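Tumor necrosis factor ligand superfamily member 9 (PDB 6MKB) is a cytokine of the tumour necrosis factor family that binds the receptor TNFRSF9 (4-1BB) and induces proliferation of activated T cells. Local coordinates at residues Q18-W28 with S132-H140. Numbering follows the deposited sequence.
With NAG (2-acetamido-2-deoxy-beta-D-glucopyranose), chain F; NAG (2-acetamido-2-deoxy-beta-D-glucopyranose), chain C.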
loop_
_atom_site.group_PDB
_atom_site.type_symbol
_atom_site.label_atom_id
_atom_site.label_comp_id
_atom_site.label_asym_id
_atom_site.label_seq_id
_atom_site.Cartn_x
_atom_site.Cartn_y
_atom_site.Cartn_z
ATOM N N GLN B 18 18.807 9.089 2.923
ATOM C CA GLN B 18 19.420 8.335 4.001
ATOM C C GLN B 18 20.429 7.384 3.344
ATOM O O GLN B 18 20.031 6.371 2.760
ATOM C CB GLN B 18 18.312 7.601 4.785
ATOM C CG GLN B 18 18.513 7.545 6.278
ATOM C CD GLN B 18 18.413 8.886 6.943
ATOM O OE1 GLN B 18 17.348 9.506 6.992
ATOM N NE2 GLN B 18 19.531 9.348 7.488
ATOM N N ALA B 19 21.725 7.762 3.367
ATOM C CA ALA B 19 22.855 7.071 2.712
ATOM C C ALA B 19 23.080 5.628 3.179
ATOM O O ALA B 19 23.650 4.827 2.435
ATOM C CB ALA B 19 24.138 7.873 2.909
ATOM N N SER B 20 22.669 5.316 4.404
ATOM C CA SER B 20 22.796 3.991 5.024
ATOM C C SER B 20 21.656 3.804 6.000
ATOM O O SER B 20 20.970 4.781 6.314
ATOM C CB SER B 20 24.146 3.847 5.726
ATOM O OG SER B 20 24.250 4.707 6.850
ATOM N N LEU B 21 21.435 2.575 6.476
ATOM C CA LEU B 21 20.331 2.347 7.394
ATOM C C LEU B 21 20.777 2.403 8.847
ATOM O O LEU B 21 21.886 2.017 9.199
ATOM C CB LEU B 21 19.611 1.021 7.102
ATOM C CG LEU B 21 19.009 0.820 5.712
ATOM C CD1 LEU B 21 18.326 -0.523 5.614
ATOM C CD2 LEU B 21 18.067 1.973 5.303
ATOM N N CYS B 22 19.898 2.919 9.684
ATOM C CA CYS B 22 20.080 3.047 11.121
ATOM C C CYS B 22 18.707 3.255 11.766
ATOM O O CYS B 22 17.713 3.514 11.064
ATOM C CB CYS B 22 21.039 4.191 11.448
ATOM S SG CYS B 22 20.471 5.815 10.874
ATOM N N ASN B 23 18.664 3.151 13.100
ATOM C CA ASN B 23 17.448 3.352 13.876
ATOM C C ASN B 23 17.344 4.839 14.179
ATOM O O ASN B 23 18.159 5.365 14.937
ATOM C CB ASN B 23 17.442 2.458 15.136
ATOM C CG ASN B 23 17.442 0.977 14.835
ATOM O OD1 ASN B 23 17.096 0.524 13.742
ATOM N ND2 ASN B 23 17.838 0.191 15.806
ATOM N N THR B 24 16.389 5.530 13.516
ATOM C CA THR B 24 16.185 6.988 13.598
ATOM C C THR B 24 14.756 7.397 13.171
ATOM O O THR B 24 14.048 6.622 12.531
ATOM C CB THR B 24 17.228 7.704 12.670
ATOM O OG1 THR B 24 17.195 9.118 12.885
ATOM C CG2 THR B 24 17.010 7.414 11.169
ATOM N N THR B 25 14.374 8.646 13.442
ATOM C CA THR B 25 13.098 9.166 12.962
ATOM C C THR B 25 13.393 9.808 11.614
ATOM O O THR B 25 14.342 10.595 11.490
ATOM C CB THR B 25 12.461 10.092 13.978
ATOM O OG1 THR B 25 12.094 9.294 15.105
ATOM C CG2 THR B 25 11.224 10.787 13.425
ATOM N N LEU B 26 12.638 9.425 10.596
ATOM C CA LEU B 26 12.866 9.942 9.266
ATOM C C LEU B 26 12.449 11.410 9.123
ATOM O O LEU B 26 11.455 11.864 9.724
ATOM C CB LEU B 26 12.131 9.099 8.217
ATOM C CG LEU B 26 12.697 7.721 7.916
ATOM C CD1 LEU B 26 11.831 7.020 6.928
ATOM C CD2 LEU B 26 14.135 7.785 7.392
ATOM N N ASN B 27 13.242 12.134 8.314
ATOM C CA ASN B 27 13.008 13.504 7.906
ATOM C C ASN B 27 12.232 13.455 6.595
ATOM O O ASN B 27 12.428 12.536 5.796
ATOM C CB ASN B 27 14.330 14.252 7.753
ATOM C CG ASN B 27 14.788 14.885 9.040
ATOM O OD1 ASN B 27 14.111 15.750 9.617
ATOM N ND2 ASN B 27 15.950 14.470 9.521
ATOM N N TRP B 28 11.344 14.405 6.376
ATOM C CA TRP B 28 10.514 14.429 5.185
ATOM C C TRP B 28 10.597 15.771 4.461
ATOM O O TRP B 28 10.735 16.823 5.098
ATOM C CB TRP B 28 9.034 14.123 5.558
ATOM C CG TRP B 28 8.880 12.801 6.238
ATOM C CD1 TRP B 28 8.995 12.550 7.577
ATOM C CD2 TRP B 28 8.774 11.517 5.597
ATOM N NE1 TRP B 28 8.967 11.190 7.808
ATOM C CE2 TRP B 28 8.827 10.535 6.611
ATOM C CE3 TRP B 28 8.537 11.109 4.272
ATOM C CZ2 TRP B 28 8.691 9.172 6.335
ATOM C CZ3 TRP B 28 8.430 9.761 3.999
ATOM C CH2 TRP B 28 8.554 8.806 5.017
ATOM N N SER B 132 4.767 10.572 13.197
ATOM C CA SER B 132 6.147 10.563 12.735
ATOM C C SER B 132 6.456 9.126 12.273
ATOM O O SER B 132 5.671 8.210 12.553
ATOM C CB SER B 132 7.107 11.065 13.819
ATOM O OG SER B 132 7.283 10.155 14.889
ATOM N N VAL B 133 7.549 8.927 11.529
ATOM C CA VAL B 133 7.903 7.600 11.029
ATOM C C VAL B 133 9.344 7.278 11.407
ATOM O O VAL B 133 10.270 8.026 11.070
ATOM C CB VAL B 133 7.681 7.493 9.492
ATOM C CG1 VAL B 133 8.036 6.093 8.958
ATOM C CG2 VAL B 133 6.248 7.871 9.120
ATOM N N GLY B 134 9.517 6.151 12.066
ATOM C CA GLY B 134 10.831 5.666 12.443
ATOM C C GLY B 134 11.337 4.592 11.507
ATOM O O GLY B 134 10.601 3.681 11.117
ATOM N N LEU B 135 12.589 4.726 11.100
ATOM C CA LEU B 135 13.263 3.701 10.335
ATOM C C LEU B 135 13.887 2.711 11.363
ATOM O O LEU B 135 14.553 3.150 12.294
ATOM C CB LEU B 135 14.318 4.335 9.406
ATOM C CG LEU B 135 15.274 3.359 8.660
ATOM C CD1 LEU B 135 14.535 2.524 7.596
ATOM C CD2 LEU B 135 16.449 4.108 8.062
ATOM N N ARG B 136 13.609 1.410 11.234
ATOM C CA ARG B 136 14.182 0.356 12.086
ATOM C C ARG B 136 14.851 -0.697 11.210
ATOM O O ARG B 136 14.346 -1.010 10.131
ATOM C CB ARG B 136 13.125 -0.319 13.006
ATOM C CG ARG B 136 12.562 0.529 14.158
ATOM C CD ARG B 136 13.634 1.294 14.909
ATOM N NE ARG B 136 13.388 2.731 14.756
ATOM C CZ ARG B 136 13.105 3.554 15.754
ATOM N NH1 ARG B 136 13.112 3.116 17.007
ATOM N NH2 ARG B 136 12.894 4.842 15.518
ATOM N N ALA B 137 15.996 -1.237 11.652
ATOM C CA ALA B 137 16.704 -2.261 10.890
ATOM C C ALA B 137 17.678 -3.068 11.754
ATOM O O ALA B 137 18.383 -2.516 12.595
ATOM C CB ALA B 137 17.455 -1.631 9.712
ATOM N N TYR B 138 17.690 -4.378 11.543
ATOM C CA TYR B 138 18.638 -5.318 12.099
ATOM C C TYR B 138 19.237 -6.067 10.914
ATOM O O TYR B 138 18.538 -6.857 10.280
ATOM C CB TYR B 138 18.017 -6.268 13.134
ATOM C CG TYR B 138 18.978 -7.360 13.571
ATOM C CD1 TYR B 138 20.233 -7.048 14.096
ATOM C CD2 TYR B 138 18.648 -8.706 13.424
ATOM C CE1 TYR B 138 21.135 -8.045 14.460
ATOM C CE2 TYR B 138 19.530 -9.713 13.820
ATOM C CZ TYR B 138 20.771 -9.377 14.347
ATOM O OH TYR B 138 21.654 -10.357 14.746
ATOM N N LEU B 139 20.491 -5.741 10.558
ATOM C CA LEU B 139 21.176 -6.345 9.420
ATOM C C LEU B 139 22.466 -6.990 9.864
ATOM O O LEU B 139 23.198 -6.410 10.673
ATOM C CB LEU B 139 21.432 -5.309 8.294
ATOM C CG LEU B 139 20.176 -4.674 7.658
ATOM C CD1 LEU B 139 20.522 -3.407 6.878
ATOM C CD2 LEU B 139 19.378 -5.685 6.827
ATOM N N HIS B 140 22.733 -8.207 9.354
ATOM C CA HIS B 140 23.931 -9.002 9.678
ATOM C C HIS B 140 24.286 -9.963 8.521
ATOM O O HIS B 140 23.440 -10.204 7.658
ATOM C CB HIS B 140 23.687 -9.789 10.982
ATOM C CG HIS B 140 22.567 -10.779 10.878
ATOM N ND1 HIS B 140 22.809 -12.117 10.614
ATOM C CD2 HIS B 140 21.232 -10.584 10.952
ATOM C CE1 HIS B 140 21.622 -12.694 10.576
ATOM N NE2 HIS B 140 20.644 -11.810 10.764
HETATM C C1 NAG F . 17.903 -1.235 15.681
HETATM C C2 NAG F . 19.317 -1.752 15.939
HETATM C C3 NAG F . 19.304 -3.281 15.913
HETATM C C4 NAG F . 18.216 -3.894 16.800
HETATM C C5 NAG F . 16.865 -3.231 16.547
HETATM C C6 NAG F . 15.794 -3.680 17.534
HETATM C C7 NAG F . 21.260 -0.593 14.915
HETATM C C8 NAG F . 21.645 0.058 13.626
HETATM N N2 NAG F . 20.153 -1.320 14.842
HETATM O O3 NAG F . 20.602 -3.781 16.269
HETATM O O4 NAG F . 18.113 -5.297 16.541
HETATM O O5 NAG F . 16.982 -1.802 16.623
HETATM O O6 NAG F . 14.533 -3.346 16.949
HETATM O O7 NAG F . 21.945 -0.458 15.911
HETATM C C1 NAG C . 18.618 -6.199 17.519
HETATM C C2 NAG C . 17.943 -7.552 17.279
HETATM C C3 NAG C . 18.609 -8.670 18.095
HETATM C C4 NAG C . 20.131 -8.695 17.924
HETATM C C5 NAG C . 20.724 -7.300 18.178
HETATM C C6 NAG C . 22.209 -7.233 17.822
HETATM C C7 NAG C . 15.559 -7.787 16.696
HETATM C C8 NAG C . 14.163 -7.510 17.177
HETATM N N2 NAG C . 16.520 -7.447 17.555
HETATM O O3 NAG C . 18.078 -9.943 17.711
HETATM O O4 NAG C . 20.691 -9.674 18.816
HETATM O O5 NAG C . 20.046 -6.307 17.398
HETATM O O6 NAG C . 22.615 -5.868 17.743
HETATM O O7 NAG C . 15.767 -8.300 15.604
HETATM O O HOH W 1 8.921 11.294 10.569
#
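T24 and L135 form an antiparallel hydrogen-bonded pair: L135 N gives a nearly axial bond to T24 O (2.8 Å), and T24 N returns one to L135 O (3.2 Å). L135 O also accepts R136 NE from above its carbonyl plane; the arginine chain, bent at chi2 (-45°) and chi3 (117°), turns NE back to this carbonyl, with N23 CB over one guanidinium face. T25 and G134 follow as a non-hydrogen-bonded pair, and L26 N bonds to V133 O (2.8 Å). Beside that bond one water bridges the strands, accepting hydrogen bonds from V133 N and, in the indole plane, W28 NE1, and donating one to L26 O. At the other end the N23 amide replaces a backbone partner: OD1 accepts A137 N (2.9 Å, 151° at the hydrogen), while ND2 carries the first N-acetylglucosamine. The acetamido N2 of that sugar bonds to A137 O (3.1 Å), and the second sugar lies over one face of the Y138 ring. Apolar contacts line the inner face. L21 crosses L135 at about a right angle, CD2 to CD2 (3.8 Å), and sets CD1 against L139 CD1. L26 CD2 lies against L135 CB, and the W28 edge abuts V133 CB through CZ2 (3.7 Å). F159 of strand 149-166 meets V133 and W28, and L151 meets L26, as expected of the TNF homology domain's jelly-roll β-sandwich.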